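Side-chain contacts in AztD protein (Citrobacter koseri, PDB 6CMK), which acts as a periplasmic zinc chaperone, binding zinc ions and handing one directly to the solute-binding protein AztC of the AztABCD transport system: residues 38-43 with 363-368; 252-257 with 289-294. All coordinates share one frame; numbering follows the deposited sequence.

Contact 1: 38-43 with 363-368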
loop_
_atom_site.group_PDB
_atom_site.type_symbol
_atom_site.label_atom_id
_atom_site.label_comp_id
_atom_site.label_asym_id
_atom_site.label_seq_id
_atom_site.Cartn_x
_atom_site.Cartn_y
_atom_site.Cartn_z
ATOM N N LEU B 38 4.665 1.978 -19.830
ATOM C CA LEU B 38 3.727 2.947 -20.366
ATOM C C LEU B 38 2.720 2.241 -21.256
ATOM O O LEU B 38 3.072 1.340 -22.019
ATOM C CB LEU B 38 4.435 4.013 -21.203
ATOM C CG LEU B 38 5.653 4.691 -20.588
ATOM C CD1 LEU B 38 6.291 5.645 -21.611
ATOM C CD2 LEU B 38 5.245 5.417 -19.331
ATOM N N PHE B 39 1.477 2.694 -21.187
ATOM C CA PHE B 39 0.426 2.250 -22.089
ATOM C C PHE B 39 -0.105 3.486 -22.791
ATOM O O PHE B 39 -0.538 4.435 -22.131
ATOM C CB PHE B 39 -0.659 1.500 -21.314
ATOM C CG PHE B 39 -0.141 0.257 -20.662
ATOM C CD1 PHE B 39 0.576 0.338 -19.486
ATOM C CD2 PHE B 39 -0.305 -0.979 -21.260
ATOM C CE1 PHE B 39 1.093 -0.791 -18.894
ATOM C CE2 PHE B 39 0.208 -2.116 -20.669
ATOM C CZ PHE B 39 0.907 -2.018 -19.490
ATOM N N ILE B 40 -0.026 3.489 -24.122
ATOM C CA ILE B 40 -0.222 4.699 -24.910
ATOM C C ILE B 40 -1.235 4.405 -26.002
ATOM O O ILE B 40 -1.024 3.509 -26.829
ATOM C CB ILE B 40 1.089 5.205 -25.525
ATOM C CG1 ILE B 40 2.186 5.340 -24.461
ATOM C CG2 ILE B 40 0.859 6.545 -26.193
ATOM C CD1 ILE B 40 3.396 4.510 -24.782
ATOM N N ALA B 41 -2.311 5.174 -26.021
ATOM C CA ALA B 41 -3.353 5.025 -27.023
ATOM C C ALA B 41 -3.166 6.043 -28.142
ATOM O O ALA B 41 -2.893 7.220 -27.891
ATOM C CB ALA B 41 -4.739 5.193 -26.396
ATOM N N ASP B 42 -3.319 5.572 -29.374
ATOM C CA ASP B 42 -3.281 6.442 -30.539
ATOM C C ASP B 42 -4.585 7.216 -30.640
ATOM O O ASP B 42 -5.655 6.702 -30.303
ATOM C CB ASP B 42 -3.053 5.612 -31.799
ATOM C CG ASP B 42 -2.675 6.457 -32.992
ATOM O OD1 ASP B 42 -3.590 6.886 -33.730
ATOM O OD2 ASP B 42 -1.466 6.704 -33.170
ATOM N N HIS B 43 -4.495 8.464 -31.103
ATOM C CA HIS B 43 -5.679 9.311 -31.127
ATOM C C HIS B 43 -6.683 8.828 -32.160
ATOM O O HIS B 43 -7.896 8.920 -31.940
ATOM C CB HIS B 43 -5.314 10.764 -31.422
ATOM C CG HIS B 43 -6.508 11.663 -31.488
ATOM N ND1 HIS B 43 -7.169 11.930 -32.665
ATOM C CD2 HIS B 43 -7.183 12.322 -30.516
ATOM C CE1 HIS B 43 -8.189 12.732 -32.420
ATOM N NE2 HIS B 43 -8.219 12.986 -31.125
ATOM N N TYR B 363 6.481 11.875 -18.313
ATOM C CA TYR B 363 6.295 11.547 -19.723
ATOM C C TYR B 363 5.181 12.409 -20.292
ATOM O O TYR B 363 4.088 12.473 -19.723
ATOM C CB TYR B 363 5.957 10.063 -19.911
ATOM C CG TYR B 363 7.020 9.155 -19.378
ATOM C CD1 TYR B 363 7.114 8.902 -18.015
ATOM C CD2 TYR B 363 7.966 8.590 -20.222
ATOM C CE1 TYR B 363 8.109 8.101 -17.511
ATOM C CE2 TYR B 363 8.966 7.773 -19.718
ATOM C CZ TYR B 363 9.019 7.534 -18.359
ATOM O OH TYR B 363 10.014 6.727 -17.835
ATOM N N VAL B 364 5.457 13.067 -21.414
ATOM C CA VAL B 364 4.498 13.960 -22.050
ATOM C C VAL B 364 4.367 13.532 -23.501
ATOM O O VAL B 364 5.352 13.562 -24.247
ATOM C CB VAL B 364 4.930 15.436 -21.960
ATOM C CG1 VAL B 364 3.913 16.322 -22.677
ATOM C CG2 VAL B 364 5.084 15.868 -20.508
ATOM N N THR B 365 3.163 13.136 -23.906
ATOM C CA THR B 365 2.966 12.783 -25.299
ATOM C C THR B 365 2.924 14.045 -26.146
ATOM O O THR B 365 2.442 15.096 -25.712
ATOM C CB THR B 365 1.689 11.975 -25.498
ATOM O OG1 THR B 365 0.550 12.728 -25.054
ATOM C CG2 THR B 365 1.768 10.667 -24.727
ATOM N N ASP B 366 3.467 13.934 -27.351
ATOM C CA ASP B 366 3.497 15.028 -28.322
ATOM C C ASP B 366 2.908 14.442 -29.593
ATOM O O ASP B 366 3.642 14.076 -30.522
ATOM C CB ASP B 366 4.914 15.567 -28.532
ATOM C CG ASP B 366 4.931 16.866 -29.304
ATOM O OD1 ASP B 366 3.897 17.187 -29.924
ATOM O OD2 ASP B 366 5.973 17.563 -29.306
ATOM N N PRO B 367 1.577 14.325 -29.665
ATOM C CA PRO B 367 0.983 13.526 -30.754
ATOM C C PRO B 367 1.346 14.015 -32.147
ATOM O O PRO B 367 1.593 13.189 -33.031
ATOM C CB PRO B 367 -0.528 13.617 -30.482
ATOM C CG PRO B 367 -0.713 14.643 -29.411
ATOM C CD PRO B 367 0.579 14.743 -28.666
ATOM N N LEU B 368 1.405 15.328 -32.367
ATOM C CA LEU B 368 1.699 15.843 -33.698
ATOM C C LEU B 368 3.129 15.558 -34.138
ATOM O O LEU B 368 3.423 15.665 -35.332
ATOM C CB LEU B 368 1.428 17.349 -33.745
ATOM C CG LEU B 368 -0.014 17.758 -33.439
ATOM C CD1 LEU B 368 -0.223 19.236 -33.728
ATOM C CD2 LEU B 368 -1.017 16.911 -34.218
#
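The hydroxyl OG1 of T365 is held between two backbone groups, R354 N and F393 O, while its methyl CG2 faces I40. This is blade-to-blade packing in a beta-propeller: strand 361-366 belongs to the last blade wholly made of consecutive strands, and strand 32-42 to the closing blade, where N-terminal strands pair with C-terminal strand 392-403. Because F393 lies on that C-terminal strand, the T365 hydroxyl ties the two blades together by a polar link beside the apolar one. The facing segments run in the same direction in register, the CA atoms of I40 and T365 being 8.7 Å apart, and they meet through side chains alone. I40 CG2 reaches T365 CG2 only loosely, at 4.5 Å. The closer meeting is between L38 and Y363, whose side chains cross at about a right angle. With CG anti to its carbonyl carbon (chi1 -59°), Y363 lays one ring face under the fork of L38. L38 CD2 stands almost over the ring centre, 4.1 Å from the centroid and 7° from the normal, a CH-pi contact. The other methyl, L38 CD1, lies on the same side of the ring plane, 3.7 Å from Y363 CD2. All four residues are buried, and the phenol's polar end is satisfied as well: Y363 OH hydrogen-bonds to A53 O, just beyond strand 47-52.

Contact 2: 252-257 with 289-294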
loop_
_atom_site.group_PDB
_atom_site.type_symbol
_atom_site.label_atom_id
_atom_site.label_comp_id
_atom_site.label_asym_id
_atom_site.label_seq_id
_atom_site.Cartn_x
_atom_site.Cartn_y
_atom_site.Cartn_z
ATOM N N LYS B 252 -16.227 30.205 -0.113
ATOM C CA LYS B 252 -16.757 31.515 -0.454
ATOM C C LYS B 252 -15.658 32.490 -0.841
ATOM O O LYS B 252 -15.951 33.544 -1.415
ATOM C CB LYS B 252 -17.557 32.057 0.730
ATOM C CG LYS B 252 -18.712 31.156 1.142
ATOM C CD LYS B 252 -19.810 31.148 0.100
ATOM C CE LYS B 252 -20.663 32.383 0.231
ATOM N NZ LYS B 252 -21.420 32.673 -1.018
ATOM N N THR B 253 -14.407 32.156 -0.532
ATOM C CA THR B 253 -13.249 32.935 -0.939
ATOM C C THR B 253 -12.858 32.698 -2.389
ATOM O O THR B 253 -11.970 33.391 -2.891
ATOM C CB THR B 253 -12.065 32.594 -0.041
ATOM O OG1 THR B 253 -11.852 31.177 -0.052
ATOM C CG2 THR B 253 -12.330 33.057 1.382
ATOM N N LEU B 254 -13.484 31.739 -3.066
ATOM C CA LEU B 254 -13.154 31.511 -4.463
ATOM C C LEU B 254 -13.934 32.461 -5.362
ATOM O O LEU B 254 -15.048 32.873 -5.026
ATOM C CB LEU B 254 -13.473 30.082 -4.866
ATOM C CG LEU B 254 -12.595 28.995 -4.258
ATOM C CD1 LEU B 254 -13.192 27.641 -4.567
ATOM C CD2 LEU B 254 -11.174 29.089 -4.785
ATOM N N PRO B 255 -13.368 32.812 -6.517
ATOM C CA PRO B 255 -14.134 33.564 -7.518
ATOM C C PRO B 255 -15.194 32.674 -8.142
ATOM O O PRO B 255 -15.278 31.492 -7.792
ATOM C CB PRO B 255 -13.061 33.987 -8.529
ATOM C CG PRO B 255 -12.035 32.898 -8.440
ATOM C CD PRO B 255 -12.032 32.436 -7.009
ATOM N N GLU B 256 -16.000 33.204 -9.056
ATOM C CA GLU B 256 -17.040 32.385 -9.660
ATOM C C GLU B 256 -16.420 31.293 -10.524
ATOM O O GLU B 256 -15.409 31.503 -11.198
ATOM C CB GLU B 256 -18.015 33.234 -10.484
ATOM C CG GLU B 256 -17.408 34.307 -11.380
ATOM C CD GLU B 256 -18.467 35.238 -11.943
ATOM O OE1 GLU B 256 -18.448 35.505 -13.164
ATOM O OE2 GLU B 256 -19.329 35.695 -11.160
ATOM N N GLY B 257 -17.017 30.116 -10.467
ATOM C CA GLY B 257 -16.553 28.991 -11.248
ATOM C C GLY B 257 -17.050 27.701 -10.636
ATOM O O GLY B 257 -17.723 27.689 -9.606
ATOM N N ASP B 289 -10.033 24.334 6.080
ATOM C CA ASP B 289 -9.523 25.317 5.122
ATOM C C ASP B 289 -9.234 24.587 3.809
ATOM O O ASP B 289 -8.092 24.340 3.413
ATOM C CB ASP B 289 -8.288 26.016 5.678
ATOM C CG ASP B 289 -8.281 27.504 5.394
ATOM O OD1 ASP B 289 -7.894 27.894 4.274
ATOM O OD2 ASP B 289 -8.676 28.284 6.288
ATOM N N SER B 290 -10.318 24.239 3.119
ATOM C CA SER B 290 -10.253 23.152 2.154
ATOM C C SER B 290 -9.716 23.574 0.790
ATOM O O SER B 290 -9.146 22.729 0.100
ATOM C CB SER B 290 -11.637 22.517 1.992
ATOM O OG SER B 290 -12.113 22.031 3.235
ATOM N N PHE B 291 -9.867 24.840 0.371
ATOM C CA PHE B 291 -9.686 25.200 -1.038
ATOM C C PHE B 291 -8.594 26.243 -1.248
ATOM O O PHE B 291 -8.520 27.237 -0.521
ATOM C CB PHE B 291 -10.957 25.769 -1.641
ATOM C CG PHE B 291 -12.100 24.806 -1.707
ATOM C CD1 PHE B 291 -12.379 24.127 -2.878
ATOM C CD2 PHE B 291 -12.917 24.612 -0.619
ATOM C CE1 PHE B 291 -13.447 23.257 -2.956
ATOM C CE2 PHE B 291 -13.987 23.743 -0.685
ATOM C CZ PHE B 291 -14.254 23.063 -1.850
ATOM N N ARG B 292 -7.794 26.045 -2.298
ATOM C CA ARG B 292 -6.855 27.054 -2.772
ATOM C C ARG B 292 -6.908 27.138 -4.291
ATOM O O ARG B 292 -6.895 26.114 -4.979
ATOM C CB ARG B 292 -5.425 26.744 -2.337
ATOM C CG ARG B 292 -5.203 26.857 -0.841
ATOM C CD ARG B 292 -5.253 28.311 -0.395
ATOM N NE ARG B 292 -4.972 28.464 1.031
ATOM C CZ ARG B 292 -5.891 28.431 1.993
ATOM N NH1 ARG B 292 -7.173 28.246 1.699
ATOM N NH2 ARG B 292 -5.525 28.580 3.257
ATOM N N LEU B 293 -6.923 28.364 -4.801
ATOM C CA LEU B 293 -6.985 28.638 -6.235
ATOM C C LEU B 293 -5.582 28.863 -6.786
ATOM O O LEU B 293 -4.794 29.608 -6.197
ATOM C CB LEU B 293 -7.840 29.878 -6.491
ATOM C CG LEU B 293 -8.014 30.341 -7.941
ATOM C CD1 LEU B 293 -9.056 29.498 -8.638
ATOM C CD2 LEU B 293 -8.382 31.823 -7.995
ATOM N N ILE B 294 -5.274 28.237 -7.924
ATOM C CA ILE B 294 -4.069 28.567 -8.684
ATOM C C ILE B 294 -4.486 29.079 -10.055
ATOM O O ILE B 294 -5.252 28.421 -10.772
ATOM C CB ILE B 294 -3.104 27.377 -8.825
ATOM C CG1 ILE B 294 -2.612 26.937 -7.448
ATOM C CG2 ILE B 294 -1.925 27.762 -9.733
ATOM C CD1 ILE B 294 -1.722 25.728 -7.468
HETATM O O HOH W 1 -9.942 29.738 -1.565
#
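L254 and P255, in the linker between two propeller blades, lie against F291 and L293, alternate residues on one side of strand 291-295. Ahead of the strand, D289 offers OD1 to both end nitrogens of R292, NH1 and NH2, each 2.7 Å from D289 OD1. The grip is end-on, the two nitrogens converging on this one oxygen, which lies near the guanidinium plane, and both bonds are bent (N-H...O 137° and 139°); NH1 meets it nearly along the C-O axis, NH2 from above the carboxylate plane. D289 is poorly ordered, however, and this exposed salt bridge may be less firm than its lengths suggest. F291 comes next, its CD1 4.0 Å from L254 CD1, with the two side chains at about a right angle. F291 O is a shared acceptor: R292 NH1 reaches it at 2.8 Å, from above the carbonyl plane, and a water donates to it at 3.1 Å. That water also hydrogen-bonds to T253 OG1, at 2.8 Å, and so bridges the linker to the strand. R292 starts out away from the linker, then folds back along its own segment to make these bonds. L293 returns to the apolar side, where its CB is 3.8 Å from L254 CD2; the fork of L254 thus gives one methyl to each strand residue. L293 CD2 rests against the CG-CD side of the P255 ring, 3.8 Å from P255 CD, carried there by an extended first torsion (chi1 179°). The strand is the outermost of its blade, paired with strand 279-283, while the linker leads from strand 244-249 of the preceding blade to inner strand 262-264; L248 packs on F291, and Y275 touches L254 and L293.

Overall arrangement
From the N terminus the chain enters the closing blade of the propeller through strand 32-42, runs through the intermediate blades, and reaches strand 361-366 before contact 1 closes a loop of 319 intervening residues. Contact 2 falls wholly within that span and closes a much shorter one of 31 residues, so the two nest and do not cross. Contact 1 joins neighbouring blades far apart in sequence, near the place where the ring of blades is sealed; contact 2 fastens an interblade linker to the outer edge strand of the blade that it leads into. Their centres lie 32 Å apart, their nearest atoms about 18 Å, and both are away from the zinc sites.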